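Local coordinates for predicted protein (Acinetobacter sp. RUH2624, PDB 4MEA), which probably hydrolyses epoxides as a secreted Cif-type virulence factor with the alpha/beta hydrolase fold, at residues 254-268 and 283-295. Numbering follows the deposited sequence.
Sequences EALLANGKKLTIPSM and EMRARFVADPAQY
A beta-alpha-beta crossover pairs S267 with Y295, where strands 267-272 and 295-300 begin, and L263 with V289 in the loops leading up to them. L263 N donates to F288 O at 2.7 Å and A290 N returns a bond to L263 O, which together make an isolated bridge. The register then shifts by two, V289 to Y295 taking six residues where L263 to S267 takes four, before the parallel pairing opened by S267 N to Q294 O (3.1 Å). Q294 spans this gap: extended beyond CG, its NE2 reaches T264 O at 2.7 Å. The N-H angle of 136°, a donor above the carbonyl plane and OE1 only 2.8 Å from T264 O make the amide placement less sure. A water accepts from D291 N and lies within bonding distance of L263 O and Q294 OE1. These strands are the last two of the parallel run in the alpha/beta hydrolase sheet, with helix 279-288 as their connection. R287 grips E254 end-on, NH1 to OE2 at 2.6 Å and NH2 to OE1 at 2.8 Å. Planes 16° apart show a nearly coplanar bidentate salt bridge, and D163 is a second partner of NH1. L257 CD1 covers one guanidinium face and also sits 4.0 Å from the F288 ring centroid, a CH-pi contact. Y141 packs edge-to-face with F288.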
ATOM      1  N   GLU A 254      -5.179  -4.758 -22.595  1.00 10.87           N
ATOM      2  CA  GLU A 254      -4.005  -4.846 -23.453  1.00 13.87           C
ATOM      3  C   GLU A 254      -4.335  -5.646 -24.716  1.00 14.67           C
ATOM      4  O   GLU A 254      -3.866  -5.329 -25.813  1.00 17.53           O
ATOM      5  CB  GLU A 254      -2.837  -5.493 -22.696  1.00 14.02           C
ATOM      6  CG  GLU A 254      -2.223  -4.589 -21.624  1.00 17.99           C
ATOM      7  CD  GLU A 254      -1.439  -3.419 -22.211  1.00 20.61           C
ATOM      8  OE1 GLU A 254      -0.943  -3.536 -23.351  1.00 19.86           O
ATOM      9  OE2 GLU A 254      -1.310  -2.379 -21.531  1.00 20.90           O
ATOM     10  N   ALA A 255      -5.148  -6.683 -24.555  1.00 11.64           N
ATOM     11  CA  ALA A 255      -5.558  -7.503 -25.694  1.00 15.53           C
ATOM     12  C   ALA A 255      -6.401  -6.683 -26.673  1.00 16.96           C
ATOM     13  O   ALA A 255      -6.228  -6.776 -27.884  1.00 15.24           O
ATOM     14  CB  ALA A 255      -6.320  -8.747 -25.221  1.00 15.26           C
ATOM     15  N   LEU A 256      -7.314  -5.873 -26.144  1.00 17.19           N
ATOM     16  CA  LEU A 256      -8.114  -4.990 -26.981  1.00 15.03           C
ATOM     17  C   LEU A 256      -7.231  -3.983 -27.706  1.00 15.27           C
ATOM     18  O   LEU A 256      -7.384  -3.769 -28.904  1.00 17.59           O
ATOM     19  CB  LEU A 256      -9.185  -4.264 -26.152  1.00 11.89           C
ATOM     20  CG  LEU A 256     -10.316  -5.147 -25.599  1.00 16.75           C
ATOM     21  CD1 LEU A 256     -11.085  -4.426 -24.504  1.00  9.59           C
ATOM     22  CD2 LEU A 256     -11.251  -5.588 -26.717  1.00 17.14           C
ATOM     23  N   LEU A 257      -6.301  -3.364 -26.988  1.00 13.66           N
ATOM     24  CA  LEU A 257      -5.419  -2.382 -27.618  1.00 11.35           C
ATOM     25  C   LEU A 257      -4.573  -3.028 -28.717  1.00 19.31           C
ATOM     26  O   LEU A 257      -4.313  -2.410 -29.747  1.00 19.84           O
ATOM     27  CB  LEU A 257      -4.512  -1.705 -26.587  1.00 16.09           C
ATOM     28  CG  LEU A 257      -5.188  -0.929 -25.448  1.00 19.26           C
ATOM     29  CD1 LEU A 257      -4.142  -0.184 -24.630  1.00 14.97           C
ATOM     30  CD2 LEU A 257      -6.220   0.041 -25.994  1.00 26.16           C
ATOM     31  N   ALA A 258      -4.140  -4.265 -28.488  1.00 12.11           N
ATOM     32  CA  ALA A 258      -3.320  -4.988 -29.466  1.00 22.75           C
ATOM     33  C   ALA A 258      -4.125  -5.437 -30.696  1.00 19.73           C
ATOM     34  O   ALA A 258      -3.581  -5.558 -31.790  1.00 19.04           O
ATOM     35  CB  ALA A 258      -2.632  -6.178 -28.812  1.00 21.37           C
ATOM     36  N   ASN A 259      -5.416  -5.686 -30.510  1.00 21.67           N
ATOM     37  CA  ASN A 259      -6.295  -6.029 -31.630  1.00 27.35           C
ATOM     38  C   ASN A 259      -6.929  -4.807 -32.286  1.00 28.27           C
ATOM     39  O   ASN A 259      -8.042  -4.882 -32.795  1.00 30.49           O
ATOM     40  CB  ASN A 259      -7.395  -6.993 -31.188  1.00 28.34           C
ATOM     41  CG  ASN A 259      -6.955  -8.442 -31.241  1.00 40.19           C
ATOM     42  OD1 ASN A 259      -6.894  -9.047 -32.315  1.00 31.18           O
ATOM     43  ND2 ASN A 259      -6.656  -9.014 -30.078  1.00 51.21           N
ATOM     44  N   GLY A 260      -6.219  -3.683 -32.256  1.00 41.64           N
ATOM     45  CA  GLY A 260      -6.694  -2.458 -32.868  1.00 48.34           C
ATOM     46  C   GLY A 260      -7.851  -1.763 -32.166  1.00 47.04           C
ATOM     47  O   GLY A 260      -8.123  -0.599 -32.465  1.00 48.32           O
ATOM     48  N   LYS A 261      -8.524  -2.468 -31.250  1.00 34.49           N
ATOM     49  CA  LYS A 261      -9.674  -1.929 -30.508  1.00 23.43           C
ATOM     50  C   LYS A 261      -9.339  -0.716 -29.643  1.00 21.10           C
ATOM     51  O   LYS A 261      -9.806  -0.596 -28.509  1.00 19.49           O
ATOM     52  CB  LYS A 261     -10.312  -3.013 -29.638  1.00 16.10           C
ATOM     53  CG  LYS A 261     -11.181  -3.997 -30.403  1.00 25.47           C
ATOM     54  CD  LYS A 261     -12.491  -3.345 -30.827  1.00 31.12           C
ATOM     55  CE  LYS A 261     -13.465  -4.369 -31.402  1.00 42.84           C
ATOM     56  NZ  LYS A 261     -12.989  -4.917 -32.705  1.00 46.07           N
ATOM     57  N   LYS A 262      -8.518   0.175 -30.182  1.00 17.45           N
ATOM     58  CA  LYS A 262      -8.342   1.496 -29.605  1.00 27.95           C
ATOM     59  C   LYS A 262      -9.612   2.297 -29.863  1.00 27.63           C
ATOM     60  O   LYS A 262     -10.532   1.820 -30.537  1.00 21.40           O
ATOM     61  CB  LYS A 262      -7.152   2.205 -30.244  1.00 29.19           C
ATOM     62  CG  LYS A 262      -5.831   1.488 -30.050  1.00 35.46           C
ATOM     63  CD  LYS A 262      -4.719   2.184 -30.820  1.00 44.49           C
ATOM     64  CE  LYS A 262      -3.395   1.454 -30.645  1.00 54.77           C
ATOM     65  NZ  LYS A 262      -2.311   2.064 -31.470  1.00 58.78           N
ATOM     66  N   LEU A 263      -9.656   3.510 -29.328  1.00 17.82           N
ATOM     67  CA  LEU A 263     -10.819   4.373 -29.483  1.00 21.24           C
ATOM     68  C   LEU A 263     -10.785   5.176 -30.782  1.00 24.43           C
ATOM     69  O   LEU A 263      -9.866   5.968 -31.011  1.00 22.48           O
ATOM     70  CB  LEU A 263     -10.952   5.313 -28.282  1.00 23.97           C
ATOM     71  CG  LEU A 263     -11.273   4.603 -26.962  1.00 27.67           C
ATOM     72  CD1 LEU A 263     -11.385   5.614 -25.829  1.00 29.97           C
ATOM     73  CD2 LEU A 263     -12.545   3.739 -27.082  1.00 14.32           C
ATOM     74  N   THR A 264     -11.794   4.958 -31.626  1.00 28.47           N
ATOM     75  CA  THR A 264     -11.943   5.684 -32.886  1.00 25.70           C
ATOM     76  C   THR A 264     -13.058   6.727 -32.794  1.00 28.83           C
ATOM     77  O   THR A 264     -13.296   7.477 -33.735  1.00 37.12           O
ATOM     78  CB  THR A 264     -12.237   4.725 -34.066  1.00 21.29           C
ATOM     79  OG1 THR A 264     -13.454   4.016 -33.816  1.00 23.84           O
ATOM     80  CG2 THR A 264     -11.107   3.703 -34.232  1.00 14.90           C
ATOM     81  N   ILE A 265     -13.755   6.753 -31.663  1.00 17.92           N
ATOM     82  CA  ILE A 265     -14.738   7.795 -31.395  1.00 13.42           C
ATOM     83  C   ILE A 265     -14.036   8.887 -30.601  1.00 18.81           C
ATOM     84  O   ILE A 265     -12.983   8.641 -30.009  1.00 21.06           O
ATOM     85  CB  ILE A 265     -15.925   7.268 -30.553  1.00 20.10           C
ATOM     86  CG1 ILE A 265     -15.446   6.796 -29.180  1.00 10.48           C
ATOM     87  CG2 ILE A 265     -16.675   6.148 -31.285  1.00 13.73           C
ATOM     88  CD1 ILE A 265     -16.594   6.522 -28.192  1.00 12.53           C
ATOM     89  N   PRO A 266     -14.609  10.100 -30.587  1.00 14.45           N
ATOM     90  CA  PRO A 266     -14.013  11.168 -29.785  1.00 15.82           C
ATOM     91  C   PRO A 266     -13.963  10.751 -28.316  1.00 19.10           C
ATOM     92  O   PRO A 266     -14.919  10.165 -27.803  1.00 16.42           O
ATOM     93  CB  PRO A 266     -14.988  12.334 -29.978  1.00 17.61           C
ATOM     94  CG  PRO A 266     -15.681  12.036 -31.289  1.00 18.67           C
ATOM     95  CD  PRO A 266     -15.814  10.551 -31.311  1.00 18.74           C
ATOM     96  N   SER A 267     -12.852  11.041 -27.653  1.00 19.36           N
ATOM     97  CA  SER A 267     -12.704  10.694 -26.249  1.00 15.45           C
ATOM     98  C   SER A 267     -12.061  11.844 -25.487  1.00 17.60           C
ATOM     99  O   SER A 267     -11.405  12.707 -26.076  1.00 20.35           O
ATOM    100  CB  SER A 267     -11.873   9.426 -26.096  1.00 19.14           C
ATOM    101  OG  SER A 267     -10.557   9.616 -26.580  1.00 17.60           O
ATOM    102  N   MET A 268     -12.268  11.861 -24.178  1.00 15.50           N
ATOM    103  CA  MET A 268     -11.661  12.868 -23.324  1.00 14.37           C
ATOM    104  C   MET A 268     -11.074  12.234 -22.072  1.00 16.67           C
ATOM    105  O   MET A 268     -11.688  11.338 -21.479  1.00 10.38           O
ATOM    106  CB  MET A 268     -12.686  13.938 -22.922  1.00 12.83           C
ATOM    107  CG  MET A 268     -12.135  14.974 -21.932  1.00 13.76           C
ATOM    108  SD  MET A 268     -13.117  16.483 -21.825  1.00 18.86           S
ATOM    109  CE  MET A 268     -14.651  15.872 -21.130  1.00 10.47           C
ATOM    110  N   GLU A 283      -1.641   8.572 -20.665  1.00 10.95           N
ATOM    111  CA  GLU A 283      -1.950   7.187 -20.988  1.00 10.55           C
ATOM    112  C   GLU A 283      -2.845   7.087 -22.213  1.00 12.59           C
ATOM    113  O   GLU A 283      -2.526   6.363 -23.155  1.00 17.23           O
ATOM    114  CB  GLU A 283      -2.626   6.475 -19.807  1.00 11.05           C
ATOM    115  CG  GLU A 283      -2.986   5.007 -20.119  1.00  4.15           C
ATOM    116  CD  GLU A 283      -3.891   4.376 -19.067  1.00 13.38           C
ATOM    117  OE1 GLU A 283      -4.571   5.119 -18.336  1.00  7.46           O
ATOM    118  OE2 GLU A 283      -3.931   3.130 -18.980  1.00 12.30           O
ATOM    119  N   MET A 284      -3.971   7.803 -22.195  1.00 16.92           N
ATOM    120  CA  MET A 284      -4.906   7.756 -23.322  1.00 18.60           C
ATOM    121  C   MET A 284      -4.268   8.260 -24.623  1.00 14.24           C
ATOM    122  O   MET A 284      -4.402   7.629 -25.658  1.00 13.93           O
ATOM    123  CB  MET A 284      -6.199   8.522 -23.015  1.00 20.30           C
ATOM    124  CG  MET A 284      -7.106   7.828 -22.003  1.00 12.34           C
ATOM    125  SD  MET A 284      -8.630   8.749 -21.741  1.00 17.54           S
ATOM    126  CE  MET A 284      -9.447   8.521 -23.327  1.00 18.58           C
ATOM    127  N   ARG A 285      -3.569   9.389 -24.563  1.00 11.48           N
ATOM    128  CA  ARG A 285      -2.891   9.905 -25.744  1.00 15.50           C
ATOM    129  C   ARG A 285      -1.927   8.868 -26.329  1.00 22.86           C
ATOM    130  O   ARG A 285      -1.947   8.614 -27.532  1.00 29.84           O
ATOM    131  CB  ARG A 285      -2.154  11.216 -25.435  1.00 19.05           C
ATOM    132  CG  ARG A 285      -1.461  11.833 -26.645  1.00 28.20           C
ATOM    133  CD  ARG A 285      -1.192  13.308 -26.432  1.00 36.72           C
ATOM    134  NE  ARG A 285      -0.518  13.560 -25.162  1.00 49.44           N
ATOM    135  CZ  ARG A 285      -1.042  14.257 -24.157  1.00 49.63           C
ATOM    136  NH1 ARG A 285      -2.256  14.789 -24.271  1.00 45.21           N
ATOM    137  NH2 ARG A 285      -0.346  14.432 -23.040  1.00 49.12           N
ATOM    138  N   ALA A 286      -1.105   8.256 -25.476  1.00 23.88           N
ATOM    139  CA  ALA A 286      -0.058   7.335 -25.934  1.00 21.06           C
ATOM    140  C   ALA A 286      -0.583   5.996 -26.440  1.00 23.96           C
ATOM    141  O   ALA A 286       0.016   5.390 -27.323  1.00 25.42           O
ATOM    142  CB  ALA A 286       0.978   7.099 -24.833  1.00 13.82           C
ATOM    143  N   ARG A 287      -1.692   5.524 -25.878  1.00 19.01           N
ATOM    144  CA  ARG A 287      -2.066   4.124 -26.071  1.00 18.21           C
ATOM    145  C   ARG A 287      -3.510   3.815 -26.463  1.00 17.33           C
ATOM    146  O   ARG A 287      -3.770   2.742 -27.010  1.00 19.11           O
ATOM    147  CB  ARG A 287      -1.709   3.323 -24.821  1.00 20.17           C
ATOM    148  CG  ARG A 287      -0.273   3.531 -24.389  1.00 22.34           C
ATOM    149  CD  ARG A 287       0.218   2.354 -23.605  1.00 26.05           C
ATOM    150  NE  ARG A 287       0.175   1.126 -24.393  1.00 18.99           N
ATOM    151  CZ  ARG A 287      -0.147  -0.056 -23.885  1.00 20.77           C
ATOM    152  NH1 ARG A 287      -0.475  -0.147 -22.601  1.00 16.77           N
ATOM    153  NH2 ARG A 287      -0.162  -1.138 -24.653  1.00 19.29           N
ATOM    154  N   PHE A 288      -4.442   4.724 -26.183  1.00 10.95           N
ATOM    155  CA  PHE A 288      -5.867   4.392 -26.309  1.00 17.20           C
ATOM    156  C   PHE A 288      -6.593   5.061 -27.476  1.00 22.33           C
ATOM    157  O   PHE A 288      -7.706   4.664 -27.821  1.00 26.31           O
ATOM    158  CB  PHE A 288      -6.617   4.698 -25.000  1.00 17.05           C
ATOM    159  CG  PHE A 288      -6.406   3.668 -23.921  1.00 14.79           C
ATOM    160  CD1 PHE A 288      -7.358   2.690 -23.683  1.00 14.98           C
ATOM    161  CD2 PHE A 288      -5.255   3.676 -23.152  1.00 12.41           C
ATOM    162  CE1 PHE A 288      -7.168   1.744 -22.696  1.00 16.84           C
ATOM    163  CE2 PHE A 288      -5.060   2.729 -22.163  1.00 16.85           C
ATOM    164  CZ  PHE A 288      -6.018   1.760 -21.937  1.00 12.83           C
ATOM    165  N   VAL A 289      -5.984   6.084 -28.066  1.00 20.39           N
ATOM    166  CA  VAL A 289      -6.667   6.849 -29.101  1.00 21.31           C
ATOM    167  C   VAL A 289      -6.067   6.600 -30.484  1.00 24.81           C
ATOM    168  O   VAL A 289      -4.859   6.717 -30.678  1.00 24.59           O
ATOM    169  CB  VAL A 289      -6.685   8.360 -28.772  1.00 15.58           C
ATOM    170  CG1 VAL A 289      -7.243   8.589 -27.366  1.00 15.79           C
ATOM    171  CG2 VAL A 289      -5.302   8.956 -28.893  1.00 24.11           C
ATOM    172  N   ALA A 290      -6.917   6.239 -31.438  1.00 21.59           N
ATOM    173  CA  ALA A 290      -6.462   5.947 -32.797  1.00 27.00           C
ATOM    174  C   ALA A 290      -6.067   7.219 -33.541  1.00 32.76           C
ATOM    175  O   ALA A 290      -5.135   7.215 -34.349  1.00 32.26           O
ATOM    176  CB  ALA A 290      -7.534   5.191 -33.571  1.00 23.77           C
ATOM    177  N   ASP A 291      -6.778   8.306 -33.259  1.00 32.63           N
ATOM    178  CA  ASP A 291      -6.525   9.581 -33.916  1.00 31.17           C
ATOM    179  C   ASP A 291      -6.584  10.737 -32.918  1.00 33.21           C
ATOM    180  O   ASP A 291      -7.652  11.069 -32.404  1.00 37.40           O
ATOM    181  CB  ASP A 291      -7.521   9.795 -35.058  1.00 32.99           C
ATOM    182  CG  ASP A 291      -7.387  11.157 -35.705  1.00 35.24           C
ATOM    183  OD1 ASP A 291      -6.372  11.843 -35.462  1.00 39.54           O
ATOM    184  OD2 ASP A 291      -8.300  11.540 -36.464  1.00 47.53           O
ATOM    185  N   PRO A 292      -5.425  11.353 -32.652  1.00 34.53           N
ATOM    186  CA  PRO A 292      -5.233  12.424 -31.668  1.00 29.91           C
ATOM    187  C   PRO A 292      -6.174  13.588 -31.913  1.00 28.11           C
ATOM    188  O   PRO A 292      -6.443  14.369 -31.003  1.00 28.91           O
ATOM    189  CB  PRO A 292      -3.795  12.875 -31.927  1.00 35.46           C
ATOM    190  CG  PRO A 292      -3.129  11.695 -32.517  1.00 38.00           C
ATOM    191  CD  PRO A 292      -4.171  11.015 -33.346  1.00 38.60           C
ATOM    192  N   ALA A 293      -6.662  13.713 -33.140  1.00 26.21           N
ATOM    193  CA  ALA A 293      -7.548  14.818 -33.475  1.00 32.23           C
ATOM    194  C   ALA A 293      -8.897  14.666 -32.783  1.00 25.00           C
ATOM    195  O   ALA A 293      -9.632  15.637 -32.621  1.00 32.03           O
ATOM    196  CB  ALA A 293      -7.725  14.927 -34.986  1.00 33.63           C
ATOM    197  N   GLN A 294      -9.218  13.442 -32.378  1.00 25.19           N
ATOM    198  CA  GLN A 294     -10.487  13.167 -31.700  1.00 24.74           C
ATOM    199  C   GLN A 294     -10.374  13.231 -30.174  1.00 25.72           C
ATOM    200  O   GLN A 294     -11.378  13.128 -29.465  1.00 20.47           O
ATOM    201  CB  GLN A 294     -11.001  11.783 -32.085  1.00 23.73           C
ATOM    202  CG  GLN A 294     -11.353  11.599 -33.540  1.00 27.53           C
ATOM    203  CD  GLN A 294     -11.881  10.202 -33.804  1.00 36.09           C
ATOM    204  OE1 GLN A 294     -11.154   9.212 -33.661  1.00 32.76           O
ATOM    205  NE2 GLN A 294     -13.160  10.112 -34.168  1.00 34.88           N
ATOM    206  N   TYR A 295      -9.152  13.407 -29.680  1.00 27.10           N
ATOM    207  CA  TYR A 295      -8.856  13.289 -28.251  1.00 19.22           C
ATOM    208  C   TYR A 295      -8.707  14.641 -27.547  1.00 24.91           C
ATOM    209  O   TYR A 295      -7.912  15.490 -27.963  1.00 23.08           O
ATOM    210  CB  TYR A 295      -7.581  12.461 -28.069  1.00 20.40           C
ATOM    211  CG  TYR A 295      -7.079  12.358 -26.643  1.00 19.98           C
ATOM    212  CD1 TYR A 295      -7.834  11.723 -25.665  1.00 19.07           C
ATOM    213  CD2 TYR A 295      -5.841  12.876 -26.280  1.00 15.45           C
ATOM    214  CE1 TYR A 295      -7.378  11.617 -24.364  1.00 13.43           C
ATOM    215  CE2 TYR A 295      -5.370  12.763 -24.976  1.00 20.12           C
ATOM    216  CZ  TYR A 295      -6.150  12.133 -24.022  1.00 17.70           C
ATOM    217  OH  TYR A 295      -5.708  12.015 -22.719  1.00 13.95           O
TER
HETATM  218  O   HOH W   1      -9.220   8.321 -31.706  1.00 30.19           O